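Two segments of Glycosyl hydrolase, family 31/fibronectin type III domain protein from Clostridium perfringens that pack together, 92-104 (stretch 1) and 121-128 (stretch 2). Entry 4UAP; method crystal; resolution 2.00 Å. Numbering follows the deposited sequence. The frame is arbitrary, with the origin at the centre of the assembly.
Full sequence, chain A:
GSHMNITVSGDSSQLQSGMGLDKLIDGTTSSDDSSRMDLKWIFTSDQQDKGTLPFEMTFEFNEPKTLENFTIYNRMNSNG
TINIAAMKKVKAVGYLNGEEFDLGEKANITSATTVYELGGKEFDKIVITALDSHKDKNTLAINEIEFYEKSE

Stretch 1 (92-104) AVGYLNGEEFDLG
Stretch 2, residues 121-128: KEFDKIVI

The most unusual feature of this contact is the corner at Asp124, whose carboxylate closes the end of a two-stranded ladder. The chain of stretch 2 turns there, with phi/psi of -104/-12. Just before it, Phe123 is still extended at -144/149. The Asp124 side chain (chi1 41°, p) reaches the turn of the hairpin in stretch 1. Asn97 N donates to Asp124 OD2 at 3.1 Å, almost straight at 175°. A water bridges the other oxygen: it accepts from Gly98 N at 3.0 Å and donates to Asp124 OD1 at 2.7 Å. Two turn amides are thus satisfied by one carboxylate, one of them through water.

Stretch 1 is a beta hairpin. Strand 92-96 and strand 99-104 are joined by a type I' turn from Leu96 to Glu99. Asn97 (51/42) and Gly98 (84/-26) have the positive phi values this turn requires. A CB on Gly98 would jam against the carbonyl O of Asn97. Paired backbone bonds hold the hairpin, including Gly94 N to Phe101 O at 2.8 Å and Phe101 N to Gly94 O at 2.7 Å.

Strand 125-128 runs antiparallel to strand 92-96, at 165° and 4.7 Å between axes. Ala92 pairs with Ile128, Val93 with Val127, Gly94 with Ile126 and Tyr95 with Lys125. Val93 and Val127 form a hydrogen-bonded pair: Val93 N to Val127 O is 2.9 Å, and Val127 N to Val93 O is 2.8 Å. Tyr95 N donates to Lys125 O at 2.8 Å. The return bond, Lys125 N to Tyr95 O, is weak at 3.4 Å. At the corner, Asp124 N also reaches Tyr95 O, at 2.9 Å. In the non-hydrogen-bonded pairs the CA atoms come close, 4.4 Å for both Ala92-Ile128 and Gly94-Ile126. There CA-H groups approach carbonyls, as in Ala92 CA to Val127 O at 3.2 Å.

Val93, Tyr95, Lys125 and Val127 share one face. Tyr95 (chi1 -62°, m; chi2 87°) packs against both residues of stretch 2 on this face. Val127 CG2, with chi1 t, meets the ring edge, 3.8 Å from Tyr95 CE1. Lys125 CD is 3.7 Å from Tyr95 CD1, so the aliphatic part of the lysine packs against the tyrosine. Its ammonium adds at most a weak attraction, with Lys125 NZ 5.5 Å from the centroid of the Tyr95 ring.

The side chains of Ala92, Ile126 and Ile128 lie on the other face, where Gly94 leaves a gap in the row. Ala92 CB touches Ile128 CG1 at 4.3 Å. Gly94 makes room for Phe123 (chi1 -57°, m; chi2 -77°), whose CD1 is 3.6 Å from Gly94 CA. A CB on Gly94 would lie 2.4 Å from Phe123 CE1, a clash. The Phe123 ring also meets the second hairpin strand. Phe101 CD2 sits at its edge, 4.0 Å from Phe123 CE1, and Leu103 CD2 is 3.9 Å from Phe123 CZ. Near the turn, Leu96 (chi1 t, chi2 p) places CD2 3.4 Å from Glu122 O.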

ATOM      1  N   ALA A  92       8.806   2.031  -4.371  1.00  7.76           N
ATOM      2  CA  ALA A  92       8.717   0.584  -4.405  1.00  7.46           C
ATOM      3  C   ALA A  92       9.995  -0.028  -4.962  1.00  9.17           C
ATOM      4  O   ALA A  92      10.720   0.598  -5.741  1.00  9.82           O
ATOM      5  CB  ALA A  92       7.512   0.144  -5.221  1.00  7.63           C
ATOM      6  N   VAL A  93      10.251  -1.257  -4.537  1.00  8.41           N
ATOM      7  CA  VAL A  93      11.418  -2.025  -4.946  1.00 11.30           C
ATOM      8  C   VAL A  93      10.961  -3.447  -5.215  1.00 13.35           C
ATOM      9  O   VAL A  93      10.119  -3.975  -4.481  1.00 10.15           O
ATOM     10  CB  VAL A  93      12.511  -2.028  -3.862  1.00 13.09           C
ATOM     11  CG1 VAL A  93      13.695  -2.879  -4.298  1.00 15.02           C
ATOM     12  CG2 VAL A  93      12.958  -0.603  -3.552  1.00 13.50           C
ATOM     13  N   GLY A  94      11.491  -4.059  -6.270  1.00  7.06           N
ATOM     14  CA  GLY A  94      11.151  -5.431  -6.583  1.00  9.92           C
ATOM     15  C   GLY A  94      12.389  -6.296  -6.444  1.00 10.36           C
ATOM     16  O   GLY A  94      13.512  -5.802  -6.575  1.00  9.40           O
ATOM     17  N   TYR A  95      12.183  -7.579  -6.170  1.00 12.48           N
ATOM     18  CA  TYR A  95      13.285  -8.529  -6.045  1.00 12.41           C
ATOM     19  C   TYR A  95      13.029  -9.771  -6.887  1.00 14.63           C
ATOM     20  O   TYR A  95      11.896 -10.232  -7.028  1.00 11.15           O
ATOM     21  CB  TYR A  95      13.504  -8.939  -4.583  1.00 12.13           C
ATOM     22  CG  TYR A  95      13.884  -7.793  -3.673  1.00 16.40           C
ATOM     23  CD1 TYR A  95      12.911  -7.006  -3.072  1.00 15.10           C
ATOM     24  CD2 TYR A  95      15.212  -7.492  -3.426  1.00 18.19           C
ATOM     25  CE1 TYR A  95      13.259  -5.949  -2.244  1.00 19.19           C
ATOM     26  CE2 TYR A  95      15.570  -6.448  -2.605  1.00 18.21           C
ATOM     27  CZ  TYR A  95      14.593  -5.683  -2.009  1.00 17.38           C
ATOM     28  OH  TYR A  95      14.955  -4.639  -1.190  1.00 21.73           O
ATOM     29  N   LEU A  96      14.103 -10.310  -7.444  1.00 15.14           N
ATOM     30  CA  LEU A  96      14.051 -11.580  -8.136  1.00 14.92           C
ATOM     31  C   LEU A  96      15.373 -12.305  -7.859  1.00 16.53           C
ATOM     32  O   LEU A  96      16.450 -11.807  -8.204  1.00 15.22           O
ATOM     33  CB  LEU A  96      13.815 -11.383  -9.638  1.00 12.81           C
ATOM     34  CG  LEU A  96      13.642 -12.674 -10.452  1.00 17.84           C
ATOM     35  CD1 LEU A  96      12.435 -13.480  -9.981  1.00 17.15           C
ATOM     36  CD2 LEU A  96      13.527 -12.360 -11.933  1.00 14.94           C
ATOM     37  N   ASN A  97      15.279 -13.448  -7.185  1.00 19.30           N
ATOM     38  CA  ASN A  97      16.453 -14.230  -6.801  1.00 24.29           C
ATOM     39  C   ASN A  97      17.515 -13.406  -6.086  1.00 24.32           C
ATOM     40  O   ASN A  97      18.702 -13.543  -6.368  1.00 27.66           O
ATOM     41  CB  ASN A  97      17.064 -14.889  -8.034  1.00 24.72           C
ATOM     42  CG  ASN A  97      16.035 -15.643  -8.852  1.00 24.44           C
ATOM     43  OD1 ASN A  97      15.979 -15.513 -10.077  1.00 32.79           O
ATOM     44  ND2 ASN A  97      15.198 -16.421  -8.175  1.00 23.82           N
ATOM     45  N   GLY A  98      17.083 -12.532  -5.181  1.00 26.18           N
ATOM     46  CA  GLY A  98      18.004 -11.662  -4.470  1.00 27.73           C
ATOM     47  C   GLY A  98      18.374 -10.384  -5.214  1.00 29.80           C
ATOM     48  O   GLY A  98      18.728  -9.386  -4.582  1.00 37.87           O
ATOM     49  N   GLU A  99      18.308 -10.418  -6.545  1.00 27.10           N
ATOM     50  CA  GLU A  99      18.546  -9.234  -7.378  1.00 25.26           C
ATOM     51  C   GLU A  99      17.477  -8.161  -7.059  1.00 25.89           C
ATOM     52  O   GLU A  99      16.289  -8.460  -7.019  1.00 14.96           O
ATOM     53  CB  GLU A  99      18.535  -9.621  -8.875  1.00 25.79           C
ATOM     54  CG  GLU A  99      19.076  -8.552  -9.857  1.00 33.40           C
ATOM     55  CD  GLU A  99      19.287  -9.050 -11.318  1.00 45.80           C
ATOM     56  OE1 GLU A  99      19.873  -8.282 -12.122  1.00 39.71           O
ATOM     57  OE2 GLU A  99      18.877 -10.182 -11.680  1.00 34.26           O
ATOM     58  N   GLU A 100      17.915  -6.925  -6.812  1.00 18.91           N
ATOM     59  CA  GLU A 100      17.021  -5.824  -6.445  1.00 21.67           C
ATOM     60  C   GLU A 100      16.758  -4.880  -7.620  1.00 21.19           C
ATOM     61  O   GLU A 100      17.675  -4.550  -8.376  1.00 20.56           O
ATOM     62  CB  GLU A 100      17.617  -5.044  -5.268  1.00 22.12           C
ATOM     63  CG  GLU A 100      16.866  -3.782  -4.879  1.00 24.92           C
ATOM     64  CD  GLU A 100      17.488  -3.088  -3.666  1.00 34.80           C
ATOM     65  OE1 GLU A 100      18.274  -3.739  -2.944  1.00 34.65           O
ATOM     66  OE2 GLU A 100      17.198  -1.892  -3.436  1.00 37.05           O
ATOM     67  N   PHE A 101      15.507  -4.449  -7.771  1.00 16.95           N
ATOM     68  CA  PHE A 101      15.127  -3.540  -8.849  1.00 10.96           C
ATOM     69  C   PHE A 101      14.371  -2.331  -8.317  1.00 16.74           C
ATOM     70  O   PHE A 101      13.269  -2.464  -7.794  1.00 12.73           O
ATOM     71  CB  PHE A 101      14.270  -4.267  -9.895  1.00 13.42           C
ATOM     72  CG  PHE A 101      14.957  -5.448 -10.501  1.00 17.48           C
ATOM     73  CD1 PHE A 101      15.724  -5.304 -11.646  1.00 14.67           C
ATOM     74  CD2 PHE A 101      14.862  -6.695  -9.911  1.00 12.83           C
ATOM     75  CE1 PHE A 101      16.381  -6.387 -12.189  1.00 16.62           C
ATOM     76  CE2 PHE A 101      15.519  -7.785 -10.454  1.00 19.44           C
ATOM     77  CZ  PHE A 101      16.277  -7.629 -11.595  1.00 13.89           C
ATOM     78  N   ASP A 102      14.968  -1.155  -8.470  1.00 14.26           N
ATOM     79  CA  ASP A 102      14.339   0.091  -8.056  1.00 16.34           C
ATOM     80  C   ASP A 102      13.149   0.387  -8.968  1.00 17.17           C
ATOM     81  O   ASP A 102      13.319   0.581 -10.167  1.00 14.16           O
ATOM     82  CB  ASP A 102      15.360   1.231  -8.096  1.00 16.18           C
ATOM     83  CG  ASP A 102      14.827   2.526  -7.500  1.00 26.20           C
ATOM     84  OD1 ASP A 102      13.610   2.617  -7.224  1.00 22.19           O
ATOM     85  OD2 ASP A 102      15.633   3.466  -7.320  1.00 31.59           O
ATOM     86  N   LEU A 103      11.940   0.408  -8.414  1.00  9.96           N
ATOM     87  CA  LEU A 103      10.765   0.685  -9.238  1.00 13.64           C
ATOM     88  C   LEU A 103      10.381   2.161  -9.188  1.00 15.56           C
ATOM     89  O   LEU A 103       9.442   2.592  -9.851  1.00 13.92           O
ATOM     90  CB  LEU A 103       9.580  -0.177  -8.800  1.00 11.60           C
ATOM     91  CG  LEU A 103       9.876  -1.675  -8.778  1.00 10.15           C
ATOM     92  CD1 LEU A 103       8.650  -2.442  -8.300  1.00 11.69           C
ATOM     93  CD2 LEU A 103      10.299  -2.145 -10.167  1.00 13.99           C
ATOM     94  N   GLY A 104      11.101   2.929  -8.384  1.00 16.20           N
ATOM     95  CA  GLY A 104      10.922   4.363  -8.384  1.00 16.03           C
ATOM     96  C   GLY A 104       9.882   4.885  -7.413  1.00 16.51           C
ATOM     97  O   GLY A 104       9.189   4.134  -6.717  1.00 13.52           O
ATOM     98  N   LYS A 121       7.829  -7.290 -16.063  1.00 10.66           N
ATOM     99  CA  LYS A 121       9.002  -7.634 -15.269  1.00 17.19           C
ATOM    100  C   LYS A 121       8.621  -8.733 -14.281  1.00 11.85           C
ATOM    101  O   LYS A 121       7.469  -8.822 -13.851  1.00 11.76           O
ATOM    102  CB  LYS A 121       9.568  -6.412 -14.547  1.00 13.89           C
ATOM    103  CG  LYS A 121      10.359  -5.470 -15.463  1.00 15.57           C
ATOM    104  CD  LYS A 121      10.720  -4.173 -14.742  1.00 23.02           C
ATOM    105  CE  LYS A 121      11.148  -3.088 -15.720  1.00 27.86           C
ATOM    106  N   GLU A 122       9.593  -9.571 -13.945  1.00 10.40           N
ATOM    107  CA  GLU A 122       9.349 -10.747 -13.111  1.00 13.71           C
ATOM    108  C   GLU A 122       9.887 -10.534 -11.702  1.00 10.82           C
ATOM    109  O   GLU A 122      11.003 -10.063 -11.524  1.00 11.32           O
ATOM    110  CB  GLU A 122       9.993 -11.992 -13.749  1.00 11.81           C
ATOM    111  CG  GLU A 122       9.761 -13.276 -12.992  1.00 12.27           C
ATOM    112  CD  GLU A 122      10.314 -14.505 -13.718  1.00 26.94           C
ATOM    113  OE1 GLU A 122      11.287 -14.376 -14.493  1.00 20.51           O
ATOM    114  OE2 GLU A 122       9.764 -15.606 -13.508  1.00 30.40           O
ATOM    115  N   PHE A 123       9.087 -10.873 -10.697  1.00 10.37           N
ATOM    116  CA  PHE A 123       9.488 -10.650  -9.307  1.00 11.06           C
ATOM    117  C   PHE A 123       8.990 -11.768  -8.425  1.00 10.50           C
ATOM    118  O   PHE A 123       7.921 -12.312  -8.681  1.00  9.17           O
ATOM    119  CB  PHE A 123       8.915  -9.340  -8.764  1.00 13.70           C
ATOM    120  CG  PHE A 123       9.280  -8.138  -9.556  1.00 10.86           C
ATOM    121  CD1 PHE A 123      10.539  -7.581  -9.442  1.00 12.65           C
ATOM    122  CD2 PHE A 123       8.358  -7.556 -10.413  1.00 14.50           C
ATOM    123  CE1 PHE A 123      10.878  -6.455 -10.179  1.00 16.64           C
ATOM    124  CE2 PHE A 123       8.688  -6.435 -11.142  1.00 15.98           C
ATOM    125  CZ  PHE A 123       9.944  -5.882 -11.027  1.00 10.26           C
ATOM    126  N   ASP A 124       9.727 -12.084  -7.366  1.00 12.13           N
ATOM    127  CA  ASP A 124       9.154 -12.940  -6.330  1.00 16.94           C
ATOM    128  C   ASP A 124       8.759 -12.142  -5.084  1.00 15.70           C
ATOM    129  O   ASP A 124       8.069 -12.661  -4.207  1.00 12.60           O
ATOM    130  CB  ASP A 124      10.114 -14.055  -5.949  1.00 14.77           C
ATOM    131  CG  ASP A 124      11.536 -13.588  -5.846  1.00 20.41           C
ATOM    132  OD1 ASP A 124      11.755 -12.480  -5.319  1.00 23.23           O
ATOM    133  OD2 ASP A 124      12.445 -14.334  -6.294  1.00 20.64           O
ATOM    134  N   LYS A 125       9.196 -10.886  -5.017  1.00 13.39           N
ATOM    135  CA  LYS A 125       8.884 -10.011  -3.881  1.00 12.41           C
ATOM    136  C   LYS A 125       8.803  -8.554  -4.323  1.00  9.87           C
ATOM    137  O   LYS A 125       9.599  -8.103  -5.144  1.00  8.79           O
ATOM    138  CB  LYS A 125       9.942 -10.159  -2.786  1.00  9.78           C
ATOM    139  CG  LYS A 125       9.762  -9.218  -1.630  1.00 18.98           C
ATOM    140  CD  LYS A 125      11.017  -9.152  -0.775  1.00 24.84           C
ATOM    141  CE  LYS A 125      11.089 -10.293   0.195  1.00 23.63           C
ATOM    142  NZ  LYS A 125      12.321 -10.156   1.036  1.00 35.45           N
ATOM    143  N   ILE A 126       7.835  -7.821  -3.779  1.00  8.40           N
ATOM    144  CA  ILE A 126       7.742  -6.393  -4.036  1.00  5.71           C
ATOM    145  C   ILE A 126       7.553  -5.695  -2.706  1.00  8.12           C
ATOM    146  O   ILE A 126       6.720  -6.097  -1.888  1.00  6.54           O
ATOM    147  CB  ILE A 126       6.592  -6.065  -5.012  1.00 11.86           C
ATOM    148  CG1 ILE A 126       6.987  -6.507  -6.428  1.00 14.98           C
ATOM    149  CG2 ILE A 126       6.272  -4.573  -4.994  1.00  8.83           C
ATOM    150  CD1 ILE A 126       5.938  -6.253  -7.470  1.00 17.64           C
ATOM    151  N   VAL A 127       8.364  -4.679  -2.463  1.00  6.27           N
ATOM    152  CA  VAL A 127       8.266  -3.950  -1.212  1.00  6.56           C
ATOM    153  C   VAL A 127       7.825  -2.545  -1.526  1.00  6.07           C
ATOM    154  O   VAL A 127       8.487  -1.843  -2.289  1.00  8.20           O
ATOM    155  CB  VAL A 127       9.593  -3.921  -0.447  1.00  8.04           C
ATOM    156  CG1 VAL A 127       9.417  -3.152   0.868  1.00 10.80           C
ATOM    157  CG2 VAL A 127      10.099  -5.352  -0.190  1.00  6.94           C
ATOM    158  N   ILE A 128       6.684  -2.164  -0.966  1.00  6.50           N
ATOM    159  CA  ILE A 128       6.089  -0.844  -1.201  1.00  5.48           C
ATOM    160  C   ILE A 128       6.182  -0.019   0.064  1.00  7.15           C
ATOM    161  O   ILE A 128       5.729  -0.447   1.118  1.00  8.28           O
ATOM    162  CB  ILE A 128       4.616  -0.952  -1.623  1.00  6.89           C
ATOM    163  CG1 ILE A 128       4.500  -1.808  -2.891  1.00  8.40           C
ATOM    164  CG2 ILE A 128       4.002   0.460  -1.823  1.00  6.59           C
ATOM    165  CD1 ILE A 128       3.094  -2.159  -3.281  1.00  9.29           C
TER
HETATM  166  O   HOH W   1      14.266 -12.286  -4.258  1.00 23.44           O